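Local coordinates for N-acetyltransferase domain-containing protein (Pyrococcus horikoshii, PDB 1WWZ), which binds acetyl-coenzyme A and is probably an acyltransferase of the GNAT family, its acceptor substrate being unknown, at residues Ile4-Leu9 with Phe58-Gly63; Ile21-Ser26 with Glu90-Lys95; Gly82-Ala87 with Lys116-Ile121. All blocks are in the same frame, centred on the assembly; numbering follows the deposited sequence.

Contact 1. Residues Ile4-Leu9 with Phe58-Gly63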
loop_
_atom_site.group_PDB
_atom_site.type_symbol
_atom_site.label_atom_id
_atom_site.label_comp_id
_atom_site.label_asym_id
_atom_site.label_seq_id
_atom_site.Cartn_x
_atom_site.Cartn_y
_atom_site.Cartn_z
ATOM N N ILE A 4 -12.859 2.778 -1.377
ATOM C CA ILE A 4 -12.098 3.543 -0.407
ATOM C C ILE A 4 -11.081 4.229 -1.300
ATOM O O ILE A 4 -10.207 3.574 -1.864
ATOM C CB ILE A 4 -11.360 2.642 0.603
ATOM C CG1 ILE A 4 -12.369 1.762 1.341
ATOM C CG2 ILE A 4 -10.580 3.508 1.593
ATOM C CD1 ILE A 4 -11.734 0.745 2.265
ATOM N N LYS A 5 -11.216 5.538 -1.458
ATOM C CA LYS A 5 -10.305 6.288 -2.309
ATOM C C LYS A 5 -9.292 7.070 -1.489
ATOM O O LYS A 5 -9.656 7.779 -0.555
ATOM C CB LYS A 5 -11.088 7.269 -3.187
ATOM C CG LYS A 5 -12.213 6.641 -3.993
ATOM C CD LYS A 5 -12.952 7.684 -4.831
ATOM C CE LYS A 5 -13.593 8.770 -3.965
ATOM N NZ LYS A 5 -14.636 8.236 -3.039
ATOM N N ILE A 6 -8.019 6.930 -1.838
ATOM C CA ILE A 6 -6.970 7.666 -1.152
ATOM C C ILE A 6 -6.503 8.756 -2.108
ATOM O O ILE A 6 -6.147 8.476 -3.252
ATOM C CB ILE A 6 -5.763 6.766 -0.795
ATOM C CG1 ILE A 6 -6.221 5.566 0.041
ATOM C CG2 ILE A 6 -4.729 7.579 -0.028
ATOM C CD1 ILE A 6 -6.866 5.934 1.363
ATOM N N GLU A 7 -6.518 10.000 -1.649
ATOM C CA GLU A 7 -6.090 11.108 -2.496
ATOM C C GLU A 7 -5.464 12.244 -1.706
ATOM O O GLU A 7 -5.689 12.379 -0.506
ATOM C CB GLU A 7 -7.279 11.635 -3.308
ATOM C CG GLU A 7 -8.613 11.585 -2.576
ATOM C CD GLU A 7 -9.756 12.165 -3.396
ATOM O OE1 GLU A 7 -9.969 13.396 -3.341
ATOM O OE2 GLU A 7 -10.432 11.388 -4.106
ATOM N N LYS A 8 -4.656 13.051 -2.385
ATOM C CA LYS A 8 -4.022 14.192 -1.742
ATOM C C LYS A 8 -5.065 15.274 -1.544
ATOM O O LYS A 8 -5.861 15.552 -2.441
ATOM C CB LYS A 8 -2.895 14.756 -2.607
ATOM C CG LYS A 8 -1.535 14.149 -2.357
ATOM C CD LYS A 8 -0.459 14.974 -3.040
ATOM C CE LYS A 8 0.925 14.433 -2.756
ATOM N NZ LYS A 8 1.972 15.311 -3.337
ATOM N N LEU A 9 -5.076 15.871 -0.363
ATOM C CA LEU A 9 -6.013 16.944 -0.083
ATOM C C LEU A 9 -5.530 18.143 -0.895
ATOM O O LEU A 9 -4.464 18.688 -0.620
ATOM C CB LEU A 9 -5.999 17.280 1.406
ATOM C CG LEU A 9 -6.955 18.385 1.851
ATOM C CD1 LEU A 9 -8.382 17.998 1.491
ATOM C CD2 LEU A 9 -6.809 18.607 3.351
ATOM N N PHE A 58 -2.744 13.299 2.959
ATOM C CA PHE A 58 -3.584 12.330 2.261
ATOM C C PHE A 58 -4.863 12.037 3.028
ATOM O O PHE A 58 -4.845 11.906 4.248
ATOM C CB PHE A 58 -2.822 11.016 2.068
ATOM C CG PHE A 58 -1.706 11.107 1.079
ATOM C CD1 PHE A 58 -1.960 10.989 -0.282
ATOM C CD2 PHE A 58 -0.402 11.343 1.504
ATOM C CE1 PHE A 58 -0.931 11.107 -1.209
ATOM C CE2 PHE A 58 0.636 11.463 0.586
ATOM C CZ PHE A 58 0.370 11.345 -0.775
ATOM N N VAL A 59 -5.972 11.928 2.306
ATOM C CA VAL A 59 -7.244 11.618 2.940
ATOM C C VAL A 59 -7.854 10.358 2.344
ATOM O O VAL A 59 -7.678 10.071 1.158
ATOM C CB VAL A 59 -8.262 12.773 2.788
ATOM C CG1 VAL A 59 -7.772 14.003 3.548
ATOM C CG2 VAL A 59 -8.475 13.093 1.314
ATOM N N ALA A 60 -8.543 9.595 3.186
ATOM C CA ALA A 60 -9.222 8.384 2.751
ATOM C C ALA A 60 -10.679 8.802 2.623
ATOM O O ALA A 60 -11.229 9.434 3.525
ATOM C CB ALA A 60 -9.080 7.276 3.796
ATOM N N LYS A 61 -11.300 8.467 1.499
ATOM C CA LYS A 61 -12.686 8.841 1.293
ATOM C C LYS A 61 -13.570 7.686 0.861
ATOM O O LYS A 61 -13.149 6.789 0.130
ATOM C CB LYS A 61 -12.777 9.968 0.260
ATOM C CG LYS A 61 -12.100 11.259 0.694
ATOM C CD LYS A 61 -12.139 12.314 -0.401
ATOM C CE LYS A 61 -13.563 12.717 -0.751
ATOM N NZ LYS A 61 -13.592 13.729 -1.846
ATOM N N VAL A 62 -14.801 7.712 1.354
ATOM C CA VAL A 62 -15.803 6.717 1.013
ATOM C C VAL A 62 -16.969 7.589 0.586
ATOM O O VAL A 62 -17.737 8.066 1.420
ATOM C CB VAL A 62 -16.207 5.868 2.230
ATOM C CG1 VAL A 62 -17.274 4.865 1.828
ATOM C CG2 VAL A 62 -14.989 5.153 2.789
ATOM N N GLY A 63 -17.074 7.819 -0.717
ATOM C CA GLY A 63 -18.123 8.677 -1.228
ATOM C C GLY A 63 -17.588 10.096 -1.250
ATOM O O GLY A 63 -16.468 10.332 -1.705
#
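Lys5 and Glu7 each exchange a pair of backbone hydrogen bonds with a residue of the neighbouring strand, Lys61 and Val59 respectively, so that residues 4-9 and 58-63 run antiparallel as the first two strands of the sheet. The tightest of the four bonds, Lys61 N to Lys5 O, is 2.7 Å long; the straightest runs from Val59 N to Glu7 O (174°). Ile6 with Ala60 and Lys8 with Phe58 form the non-hydrogen-bonded pairs, where weaker CA-H...O contacts fill in, as from Ile6 CA to Val59 O.

Among the charged groups, Lys5 bends at chi3 and chi4 and brings NZ back to Gly63 O, at 3.1 Å, where it meets a lone pair in the carbonyl plane, linking the Lys5 side chain to the backbone beyond Lys61. Glu7 reaches over the same face toward Lys61, but OE1 stays 3.9 Å from NZ, a long salt bridge, and lies just as near the Lys61 CD methylene.

Apolar contacts occupy the face of Ile6, Lys8, Ala60 and Phe58. Ile6 CD1 rests on Ala60 CB at 3.6 Å, while the extended Lys8 chain crosses the Phe58 ring obliquely, its CG 3.3 Å from CE1 and its CE close to CZ. The Lys8 ammonium goes on to a salt bridge with Asp55.

This face is covered by helix 102-115, where Thr109 meets Ile6 and Phe113 sets its ring edge-to-face with Phe58. On the other face Leu20 of helix 14-27 touches Val59 and Leu9, and strand 65-78 continues the sheet beyond residues 58-63.

Contact 2. Residues Ile21-Ser26 with Glu90-Lys95. With ACO (acetyl coenzyme *a), chain C.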
loop_
_atom_site.group_PDB
_atom_site.type_symbol
_atom_site.label_atom_id
_atom_site.label_comp_id
_atom_site.label_asym_id
_atom_site.label_seq_id
_atom_site.Cartn_x
_atom_site.Cartn_y
_atom_site.Cartn_z
ATOM N N ILE A 21 -11.681 17.827 11.126
ATOM C CA ILE A 21 -11.848 17.973 12.562
ATOM C C ILE A 21 -12.796 16.898 13.092
ATOM O O ILE A 21 -12.510 16.264 14.107
ATOM C CB ILE A 21 -12.378 19.379 12.918
ATOM C CG1 ILE A 21 -11.313 20.425 12.570
ATOM C CG2 ILE A 21 -12.726 19.448 14.397
ATOM C CD1 ILE A 21 -11.734 21.860 12.831
ATOM N N ASP A 22 -13.912 16.681 12.400
ATOM C CA ASP A 22 -14.878 15.661 12.818
ATOM C C ASP A 22 -14.208 14.284 12.877
ATOM O O ASP A 22 -14.374 13.540 13.845
ATOM C CB ASP A 22 -16.071 15.597 11.851
ATOM C CG ASP A 22 -16.874 16.885 11.813
ATOM O OD1 ASP A 22 -16.761 17.700 12.753
ATOM O OD2 ASP A 22 -17.637 17.076 10.841
ATOM N N VAL A 23 -13.455 13.952 11.833
ATOM C CA VAL A 23 -12.755 12.673 11.771
ATOM C C VAL A 23 -11.764 12.569 12.925
ATOM O O VAL A 23 -11.668 11.539 13.593
ATOM C CB VAL A 23 -11.981 12.525 10.434
ATOM C CG1 VAL A 23 -11.033 11.332 10.502
ATOM C CG2 VAL A 23 -12.961 12.357 9.285
ATOM N N TYR A 24 -11.029 13.651 13.148
ATOM C CA TYR A 24 -10.040 13.705 14.213
ATOM C C TYR A 24 -10.696 13.502 15.579
ATOM O O TYR A 24 -10.256 12.669 16.370
ATOM C CB TYR A 24 -9.328 15.058 14.168
ATOM C CG TYR A 24 -8.260 15.249 15.219
ATOM C CD1 TYR A 24 -6.907 15.130 14.899
ATOM C CD2 TYR A 24 -8.602 15.583 16.528
ATOM C CE1 TYR A 24 -5.922 15.348 15.861
ATOM C CE2 TYR A 24 -7.632 15.799 17.492
ATOM C CZ TYR A 24 -6.294 15.683 17.155
ATOM O OH TYR A 24 -5.335 15.916 18.108
ATOM N N MET A 25 -11.748 14.268 15.852
ATOM C CA MET A 25 -12.452 14.164 17.130
ATOM C C MET A 25 -13.045 12.773 17.343
ATOM O O MET A 25 -13.037 12.245 18.459
ATOM C CB MET A 25 -13.568 15.211 17.210
ATOM C CG MET A 25 -13.091 16.654 17.163
ATOM S SD MET A 25 -11.869 17.041 18.430
ATOM C CE MET A 25 -12.889 17.022 19.925
ATOM N N SER A 26 -13.566 12.189 16.270
ATOM C CA SER A 26 -14.157 10.859 16.328
ATOM C C SER A 26 -13.092 9.815 16.628
ATOM O O SER A 26 -13.254 8.979 17.515
ATOM C CB SER A 26 -14.837 10.531 14.995
ATOM O OG SER A 26 -15.212 9.163 14.937
ATOM N N GLU A 90 0.347 13.285 11.798
ATOM C CA GLU A 90 -0.969 12.895 12.275
ATOM C C GLU A 90 -1.460 11.710 11.459
ATOM O O GLU A 90 -1.064 11.535 10.312
ATOM C CB GLU A 90 -1.947 14.065 12.162
ATOM C CG GLU A 90 -3.251 13.795 12.889
ATOM C CD GLU A 90 -3.011 13.267 14.289
ATOM O OE1 GLU A 90 -2.628 14.066 15.169
ATOM O OE2 GLU A 90 -3.185 12.047 14.507
ATOM N N PHE A 91 -2.331 10.907 12.055
ATOM C CA PHE A 91 -2.835 9.709 11.398
ATOM C C PHE A 91 -4.072 9.284 12.176
ATOM O O PHE A 91 -3.970 8.854 13.322
ATOM C CB PHE A 91 -1.737 8.644 11.470
ATOM C CG PHE A 91 -2.111 7.316 10.885
ATOM C CD1 PHE A 91 -3.035 7.214 9.852
ATOM C CD2 PHE A 91 -1.471 6.162 11.331
ATOM C CE1 PHE A 91 -3.314 5.980 9.267
ATOM C CE2 PHE A 91 -1.744 4.921 10.752
ATOM C CZ PHE A 91 -2.666 4.833 9.719
ATOM N N VAL A 92 -5.241 9.408 11.561
ATOM C CA VAL A 92 -6.460 9.055 12.270
ATOM C C VAL A 92 -7.602 8.674 11.341
ATOM O O VAL A 92 -7.742 9.210 10.241
ATOM C CB VAL A 92 -6.903 10.227 13.187
ATOM C CG1 VAL A 92 -7.120 11.483 12.355
ATOM C CG2 VAL A 92 -8.172 9.864 13.950
ATOM N N VAL A 93 -8.414 7.732 11.798
ATOM C CA VAL A 93 -9.555 7.265 11.031
ATOM C C VAL A 93 -10.806 7.361 11.895
ATOM O O VAL A 93 -10.761 7.063 13.087
ATOM C CB VAL A 93 -9.353 5.803 10.589
ATOM C CG1 VAL A 93 -10.624 5.269 9.949
ATOM C CG2 VAL A 93 -8.189 5.715 9.613
ATOM N N ASP A 94 -11.909 7.797 11.295
ATOM C CA ASP A 94 -13.181 7.909 12.003
ATOM C C ASP A 94 -13.433 6.613 12.764
ATOM O O ASP A 94 -13.261 5.524 12.220
ATOM C CB ASP A 94 -14.309 8.156 11.002
ATOM C CG ASP A 94 -15.665 8.284 11.667
ATOM O OD1 ASP A 94 -16.135 7.297 12.270
ATOM O OD2 ASP A 94 -16.257 9.376 11.586
ATOM N N LYS A 95 -13.833 6.731 14.026
ATOM C CA LYS A 95 -14.081 5.563 14.862
ATOM C C LYS A 95 -14.982 4.531 14.188
ATOM O O LYS A 95 -14.720 3.329 14.252
ATOM C CB LYS A 95 -14.700 6.000 16.194
ATOM C CG LYS A 95 -14.991 4.867 17.170
ATOM C CD LYS A 95 -13.747 4.042 17.492
ATOM C CE LYS A 95 -12.655 4.872 18.159
ATOM N NZ LYS A 95 -13.085 5.457 19.460
HETATM N N1A ACO C . -5.264 -3.227 18.614
HETATM C C2A ACO C . -4.430 -4.071 18.007
HETATM N N3A ACO C . -3.947 -3.957 16.734
HETATM C C4A ACO C . -4.426 -2.817 16.068
HETATM C C5A ACO C . -5.297 -1.901 16.624
HETATM C C6A ACO C . -5.739 -2.141 17.989
HETATM N N6A ACO C . -6.595 -1.322 18.611
HETATM N N7A ACO C . -5.589 -0.897 15.708
HETATM C C8A ACO C . -4.896 -1.218 14.650
HETATM N N9A ACO C . -4.148 -2.384 14.790
HETATM C C1B ACO C . -3.273 -3.044 13.836
HETATM C C2B ACO C . -3.782 -4.408 13.338
HETATM O O2B ACO C . -2.621 -5.180 12.971
HETATM C C3B ACO C . -4.742 -4.004 12.186
HETATM O O3B ACO C . -4.784 -5.123 11.279
HETATM P P3B ACO C . -5.844 -6.332 11.302
HETATM O O7A ACO C . -5.605 -6.991 12.627
HETATM O O8A ACO C . -5.469 -7.184 10.183
HETATM O O9A ACO C . -7.186 -5.725 11.167
HETATM C C4B ACO C . -4.026 -2.834 11.563
HETATM O O4B ACO C . -3.153 -2.349 12.621
HETATM C C5B ACO C . -4.895 -1.641 11.228
HETATM O O5B ACO C . -6.102 -1.970 10.564
HETATM P P1A ACO C . -6.989 -0.789 9.975
HETATM O O1A ACO C . -8.372 -1.263 9.925
HETATM O O2A ACO C . -6.361 -0.335 8.672
HETATM O O3A ACO C . -6.917 0.271 11.224
HETATM P P2A ACO C . -7.566 1.672 11.308
HETATM O O4A ACO C . -8.392 1.609 12.529
HETATM O O5A ACO C . -8.249 1.927 10.011
HETATM O O6A ACO C . -6.403 2.692 11.476
HETATM C CBP ACO C . -5.452 4.058 13.341
HETATM C CCP ACO C . -5.458 2.722 12.636
HETATM C CDP ACO C . -4.347 3.972 14.446
HETATM C CEP ACO C . -5.153 5.187 12.330
HETATM C CAP ACO C . -6.883 4.278 13.966
HETATM O OAP ACO C . -7.137 3.253 14.923
HETATM C C9P ACO C . -7.096 5.630 14.696
HETATM O O9P ACO C . -7.548 6.608 14.115
HETATM N N8P ACO C . -6.742 5.672 16.021
HETATM C C7P ACO C . -6.864 6.878 16.879
HETATM C C6P ACO C . -5.833 7.980 16.565
HETATM C C5P ACO C . -4.410 7.509 16.737
HETATM O O5P ACO C . -4.059 6.868 17.762
HETATM N N4P ACO C . -3.523 7.792 15.796
HETATM C C3P ACO C . -2.092 7.532 15.610
HETATM C C2P ACO C . -1.387 8.615 16.433
HETATM S S1P ACO C . 0.457 8.372 16.197
HETATM C C ACO C . 0.730 9.418 15.113
HETATM O O ACO C . -0.111 10.246 14.528
HETATM C CH3 ACO C . 2.145 9.812 14.364
HETATM O O HOH W 1 -2.835 14.873 17.802
HETATM O O HOH W 2 -17.771 8.903 13.937
#
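Ser26 OG accepts the backbone N-H of Lys95 at 2.9 Å, joining helix residues 21-26 to the end of residues 90-95. With OG anti to the backbone N (chi1 170°), the hydroxyl also lies over the carboxylate of Asp94, whose OD1 is bonded to the backbone N of Lys96; a water bonded to OG makes a weak bond to OD1. Val23 CG1 lies 4.3 Å from Val92 CG1, which also rests against Tyr24 CA.

The Tyr24 ring turns its edge to Glu90, CE1 being 3.6 Å from OE1, with ring and carboxylate planes 84° apart. A water donates to both Tyr24 OH and Glu90 OE1; Tyr24 OH is held further by Gly35 O. Glu90 OE2 takes the N-H of Phe91 at 2.8 Å from above the carboxylate plane, is also bonded to Tyr28 OH, and lies 3.6 Å from the acetyl O of acetyl-CoA. An alanine in place of Glu90 would probably leave the bridging water and Tyr28 OH without this acceptor and open a gap beside the Tyr24 ring edge.

Along the same strand Phe91 O accepts from N4P of acetyl-CoA and Val93 N donates to its O9P, both at 2.7 Å, while CEP sits over the centre of the Phe91 ring. Within residues 90-95, backbone rather than side-chain polar groups thus hold the pantetheine, much as a neighbouring strand would be held, as in other GNAT proteins.

Contact 3. Residues Gly82-Ala87 with Lys116-Ile121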
loop_
_atom_site.group_PDB
_atom_site.type_symbol
_atom_site.label_atom_id
_atom_site.label_comp_id
_atom_site.label_asym_id
_atom_site.label_seq_id
_atom_site.Cartn_x
_atom_site.Cartn_y
_atom_site.Cartn_z
ATOM N N GLY A 82 19.777 13.939 13.577
ATOM C CA GLY A 82 20.693 14.989 13.170
ATOM C C GLY A 82 20.623 15.370 11.704
ATOM O O GLY A 82 21.604 15.866 11.150
ATOM N N ARG A 83 19.473 15.153 11.070
ATOM C CA ARG A 83 19.320 15.480 9.659
ATOM C C ARG A 83 17.856 15.459 9.229
ATOM O O ARG A 83 16.974 15.125 10.017
ATOM C CB ARG A 83 20.118 14.488 8.809
ATOM C CG ARG A 83 19.677 13.046 8.991
ATOM C CD ARG A 83 20.727 12.073 8.483
ATOM N NE ARG A 83 20.319 10.687 8.707
ATOM C CZ ARG A 83 19.525 10.006 7.889
ATOM N NH1 ARG A 83 19.063 10.585 6.793
ATOM N NH2 ARG A 83 19.190 8.751 8.161
ATOM N N ILE A 84 17.604 15.826 7.978
ATOM C CA ILE A 84 16.250 15.836 7.441
ATOM C C ILE A 84 15.756 14.404 7.274
ATOM O O ILE A 84 16.466 13.554 6.736
ATOM C CB ILE A 84 16.192 16.532 6.056
ATOM C CG1 ILE A 84 16.538 18.015 6.202
ATOM C CG2 ILE A 84 14.811 16.343 5.428
ATOM C CD1 ILE A 84 15.609 18.772 7.117
ATOM N N VAL A 85 14.540 14.140 7.742
ATOM C CA VAL A 85 13.946 12.812 7.621
ATOM C C VAL A 85 12.476 12.969 7.269
ATOM O O VAL A 85 11.962 14.087 7.184
ATOM C CB VAL A 85 14.040 12.007 8.952
ATOM C CG1 VAL A 85 15.490 11.833 9.365
ATOM C CG2 VAL A 85 13.244 12.709 10.049
ATOM N N GLY A 86 11.805 11.846 7.041
ATOM C CA GLY A 86 10.390 11.896 6.741
ATOM C C GLY A 86 9.691 11.792 8.080
ATOM O O GLY A 86 10.254 11.254 9.032
ATOM N N ALA A 87 8.479 12.322 8.173
ATOM C CA ALA A 87 7.748 12.256 9.428
ATOM C C ALA A 87 6.265 12.097 9.185
ATOM O O ALA A 87 5.762 12.473 8.134
ATOM C CB ALA A 87 7.999 13.527 10.250
ATOM N N LYS A 116 10.151 8.219 -1.640
ATOM C CA LYS A 116 10.811 8.861 -2.765
ATOM C C LYS A 116 11.777 9.940 -2.302
ATOM O O LYS A 116 12.696 10.318 -3.030
ATOM C CB LYS A 116 9.779 9.508 -3.691
ATOM C CG LYS A 116 10.405 10.226 -4.877
ATOM C CD LYS A 116 9.380 11.022 -5.663
ATOM C CE LYS A 116 9.932 11.439 -7.020
ATOM N NZ LYS A 116 11.161 12.273 -6.919
ATOM N N TYR A 117 11.575 10.420 -1.080
ATOM C CA TYR A 117 12.392 11.500 -0.537
ATOM C C TYR A 117 13.297 11.168 0.642
ATOM O O TYR A 117 14.409 11.687 0.739
ATOM C CB TYR A 117 11.476 12.648 -0.114
ATOM C CG TYR A 117 10.470 13.060 -1.160
ATOM C CD1 TYR A 117 10.840 13.864 -2.234
ATOM C CD2 TYR A 117 9.139 12.650 -1.071
ATOM C CE1 TYR A 117 9.906 14.254 -3.193
ATOM C CE2 TYR A 117 8.202 13.031 -2.021
ATOM C CZ TYR A 117 8.590 13.834 -3.078
ATOM O OH TYR A 117 7.659 14.227 -4.012
ATOM N N ASN A 118 12.824 10.317 1.544
ATOM C CA ASN A 118 13.595 10.001 2.741
ATOM C C ASN A 118 13.928 8.528 2.928
ATOM O O ASN A 118 13.147 7.659 2.553
ATOM C CB ASN A 118 12.827 10.491 3.975
ATOM C CG ASN A 118 12.059 11.778 3.714
ATOM O OD1 ASN A 118 10.831 11.767 3.572
ATOM N ND2 ASN A 118 12.777 12.893 3.644
ATOM N N ASP A 119 15.088 8.257 3.519
ATOM C CA ASP A 119 15.509 6.885 3.787
ATOM C C ASP A 119 15.166 6.555 5.235
ATOM O O ASP A 119 15.486 5.477 5.735
ATOM C CB ASP A 119 17.021 6.713 3.573
ATOM C CG ASP A 119 17.857 7.599 4.491
ATOM O OD1 ASP A 119 17.476 7.793 5.663
ATOM O OD2 ASP A 119 18.915 8.091 4.045
ATOM N N THR A 120 14.513 7.503 5.900
ATOM C CA THR A 120 14.129 7.341 7.294
ATOM C C THR A 120 12.808 8.053 7.564
ATOM O O THR A 120 12.580 9.155 7.066
ATOM C CB THR A 120 15.196 7.946 8.225
ATOM O OG1 THR A 120 16.458 7.321 7.974
ATOM C CG2 THR A 120 14.820 7.737 9.676
ATOM N N ILE A 121 11.937 7.413 8.337
ATOM C CA ILE A 121 10.653 8.006 8.695
ATOM C C ILE A 121 10.532 7.972 10.212
ATOM O O ILE A 121 10.687 6.924 10.838
ATOM C CB ILE A 121 9.469 7.244 8.069
ATOM C CG1 ILE A 121 9.596 7.261 6.542
ATOM C CG2 ILE A 121 8.146 7.903 8.485
ATOM C CD1 ILE A 121 8.559 6.423 5.829
HETATM O O HOH W 3 15.617 12.754 4.248
#
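Arg83 opens the contact by reaching across to Asp119 with its guanidinium group. CG occupies the crowded position between the backbone N and the carbonyl carbon (chi1 60°), and from there the chain runs extended to NE. NH2 makes a salt-bridging hydrogen bond of 3.2 Å to Asp119 OD1, which lies in the guanidinium plane and is met on its syn side; a second bond to OD1, from NH1, is weak. The two flat groups are turned 59° apart. Thr120 OG1 donates to the same OD1 at 2.6 Å, a short bond that helps to fix the carboxylate, and this hydroxyl lies 3.1 Å from Arg83 NH2.

Ile84 takes part mainly through its backbone: a water donates to Ile84 O and accepts from Asn118 ND2, which is bonded to Lys74 O as well. Val85 follows with CG1 against Thr120 CB, at 4.1 Å.

Here the pairing becomes that of two parallel strands, 83-93 and 120-126, joined through helix 102-115 in a beta-alpha-beta crossover; the chain enters the second strand at Thr120.

Gly86 N donates to Thr120 O at 2.8 Å, the donor tilted 18° from the carbonyl plane, and Gly86 O receives a CA-H...O contact from Ile121. Asn118 OD1 approaches to 3.2 Å from Gly86 CA, on the side where a CB would stand and would clash with it, so the absence of a side chain lets the asparagine lie flush against the strand. Ala87 bonds through its backbone to Asp73 of strand 65-78, while Ile121 packs against Leu111 and Leu114 of helix 102-115.

In the fold
All three contacts reach one mixed sheet. Contact 1 pairs one of its outermost strands, 5-8, with strand 57-62, and the chain runs on from strand 5-8 into helix 14-27, whose residues 21-26 enter contact 2; the centres of these two contacts lie 13 Å apart. Contacts 2 and 3 share strand 83-93 but take its opposite ends, about 25 Å apart between centres and on opposite sides of the chain's centre. Contact 2 borders acetyl-CoA directly. The side chains of Ala60 in contact 1 and Ala87 in contact 3 are each about 8 Å from bound acetyl-CoA. Helix 102-115, which contributes Gly103 and Arg104 to the acetyl-CoA site, packs on residues of all three contacts.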